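Local coordinates for cytoplasmic protein (Cryptococcus neoformans var. grubii serotype A, PDB 7LPO) that probably hydrolyses steryl beta-glucosides, as a glycoside hydrolase family 5 sterylglucosidase of a pathogenic fungus, at residues P195-T201 with L291-P295. Numbering follows the deposited sequence.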
loop_
_atom_site.group_PDB
_atom_site.type_symbol
_atom_site.label_atom_id
_atom_site.label_comp_id
_atom_site.label_asym_id
_atom_site.label_seq_id
_atom_site.Cartn_x
_atom_site.Cartn_y
_atom_site.Cartn_z
ATOM N N PRO A 195 17.971 -5.932 9.619
ATOM C CA PRO A 195 17.901 -4.497 9.936
ATOM C C PRO A 195 16.546 -3.901 9.582
ATOM O O PRO A 195 15.916 -4.262 8.586
ATOM C CB PRO A 195 19.029 -3.882 9.093
ATOM C CG PRO A 195 19.967 -5.002 8.819
ATOM C CD PRO A 195 19.117 -6.254 8.749
ATOM N N ALA A 196 16.111 -2.961 10.412
ATOM C CA ALA A 196 14.816 -2.317 10.237
ATOM C C ALA A 196 14.662 -1.722 8.845
ATOM O O ALA A 196 15.476 -0.900 8.409
ATOM C CB ALA A 196 14.644 -1.219 11.288
ATOM N N MET A 197 13.597 -2.132 8.161
ATOM C CA MET A 197 13.160 -1.529 6.906
ATOM C C MET A 197 14.184 -1.684 5.794
ATOM O O MET A 197 14.114 -0.979 4.778
ATOM C CB MET A 197 12.840 -0.046 7.100
ATOM C CG MET A 197 11.623 0.247 7.982
ATOM S SD MET A 197 10.215 -0.866 7.744
ATOM C CE MET A 197 9.235 0.025 6.597
ATOM N N ILE A 198 15.157 -2.584 5.951
ATOM C CA ILE A 198 16.124 -2.754 4.879
ATOM C C ILE A 198 15.486 -3.438 3.678
ATOM O O ILE A 198 16.018 -3.350 2.566
ATOM C CB ILE A 198 17.359 -3.527 5.373
ATOM C CG1 ILE A 198 18.530 -3.304 4.409
ATOM C CG2 ILE A 198 17.060 -4.990 5.511
ATOM C CD1 ILE A 198 19.866 -3.812 4.943
ATOM N N TRP A 199 14.338 -4.097 3.864
ATOM C CA TRP A 199 13.715 -4.810 2.754
ATOM C C TRP A 199 13.480 -3.880 1.575
ATOM O O TRP A 199 13.503 -4.322 0.414
ATOM C CB TRP A 199 12.399 -5.454 3.210
ATOM C CG TRP A 199 11.314 -4.464 3.518
ATOM C CD1 TRP A 199 10.964 -3.984 4.749
ATOM C CD2 TRP A 199 10.437 -3.838 2.580
ATOM N NE1 TRP A 199 9.923 -3.086 4.631
ATOM C CE2 TRP A 199 9.585 -2.981 3.308
ATOM C CE3 TRP A 199 10.286 -3.918 1.191
ATOM C CZ2 TRP A 199 8.617 -2.204 2.698
ATOM C CZ3 TRP A 199 9.312 -3.147 0.587
ATOM C CH2 TRP A 199 8.491 -2.304 1.342
ATOM N N GLY A 200 13.268 -2.590 1.850
ATOM C CA GLY A 200 12.935 -1.644 0.802
ATOM C C GLY A 200 14.091 -1.337 -0.131
ATOM O O GLY A 200 13.866 -0.951 -1.286
ATOM N N THR A 201 15.329 -1.499 0.340
ATOM C CA THR A 201 16.498 -1.288 -0.512
ATOM C C THR A 201 16.615 -2.326 -1.625
ATOM O O THR A 201 17.422 -2.146 -2.549
ATOM C CB THR A 201 17.796 -1.298 0.321
ATOM O OG1 THR A 201 18.068 -2.616 0.827
ATOM C CG2 THR A 201 17.697 -0.316 1.482
ATOM N N LEU A 291 16.172 6.262 -0.077
ATOM C CA LEU A 291 16.298 5.047 0.718
ATOM C C LEU A 291 17.659 4.403 0.465
ATOM O O LEU A 291 17.883 3.772 -0.574
ATOM C CB LEU A 291 15.173 4.073 0.400
ATOM C CG LEU A 291 15.176 2.818 1.269
ATOM C CD1 LEU A 291 15.422 3.171 2.719
ATOM C CD2 LEU A 291 13.872 2.050 1.107
ATOM N N LYS A 292 18.567 4.573 1.421
ATOM C CA LYS A 292 19.827 3.846 1.452
ATOM C C LYS A 292 20.022 3.321 2.861
ATOM O O LYS A 292 19.919 4.080 3.829
ATOM C CB LYS A 292 21.007 4.727 1.054
ATOM C CG LYS A 292 20.794 5.501 -0.229
ATOM C CD LYS A 292 21.972 6.410 -0.507
ATOM C CE LYS A 292 21.528 7.853 -0.635
ATOM N NZ LYS A 292 22.543 8.679 -1.337
ATOM N N LYS A 293 20.306 2.031 2.978
ATOM C CA LYS A 293 20.552 1.441 4.282
ATOM C C LYS A 293 21.259 0.114 4.082
ATOM O O LYS A 293 20.883 -0.668 3.203
ATOM C CB LYS A 293 19.258 1.234 5.071
ATOM C CG LYS A 293 19.473 0.467 6.362
ATOM C CD LYS A 293 18.454 0.852 7.411
ATOM C CE LYS A 293 18.894 0.358 8.778
ATOM N NZ LYS A 293 17.834 0.529 9.799
ATOM N N GLY A 294 22.275 -0.131 4.903
ATOM C CA GLY A 294 23.076 -1.320 4.768
ATOM C C GLY A 294 23.975 -1.220 3.555
ATOM O O GLY A 294 24.156 -0.139 2.972
ATOM N N PRO A 295 24.555 -2.353 3.150
ATOM C CA PRO A 295 25.456 -2.342 1.986
ATOM C C PRO A 295 24.694 -1.957 0.731
ATOM O O PRO A 295 23.678 -2.565 0.395
ATOM C CB PRO A 295 25.979 -3.784 1.911
ATOM C CG PRO A 295 25.557 -4.443 3.213
ATOM C CD PRO A 295 24.334 -3.708 3.682
#
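The backbone oxygen of Ile198 is gripped twice by Thr201, and both residues also touch Lys293 across the contact. Thr201 OG1 donates to Ile198 O at 2.8 Å, in the plane of the carbonyl and at a C=O...O angle of 154°, while Thr201 N lies 3.0 Å from Ile198 O. The hydroxyl bond holds the threonine with its methyl directed at the other backbone, CG2 being 3.6 Å from Lys293 O. Ile198 approaches the same lysine carbonyl oxygen with CG1 and CD1, and its CD1 end also meets the CA of Gly294, where there is no side chain to obstruct it.

The backbone oxygen of Ala196 receives the ammonium group of Lys293, with NZ 3.1 Å from O in the plane of the carbonyl and on one of its lone pairs, the C=O...N angle being 131°. With CG anti to the backbone N (chi1 173°) and the chain extended beyond it, Lys293 reaches across to the other segment, and its CD and CE run close to the same oxygen, CD at 3.6 Å from Ala196 O. The methyl of Ala196 lies beside NZ, while CB of Pro195 makes a looser approach to CE.

Ala196 is a central residue of a type II beta turn from Pro195 to Ile198, closed by Ile198 N to Pro195 O, and the chain then enters a 3-10 segment. Here the loop before helix 206-221 packs on the residues leading into, and on, edge strand 294-295 of a three-stranded antiparallel sheet; this strand pairs with strand 311-319, Gly294 bonding to Trp316.

Beyond Thr201, Leu291 brings CD2 over the backbone of Gly200, 3.6 Å from Gly200 C, where the glycine leaves room for the methyl; its CG packs on CG2 of Thr201. Met460 of helix 456-461 also packs on Leu291, and Thr201 O is bonded by His205 ND1 and Thr204 OG1.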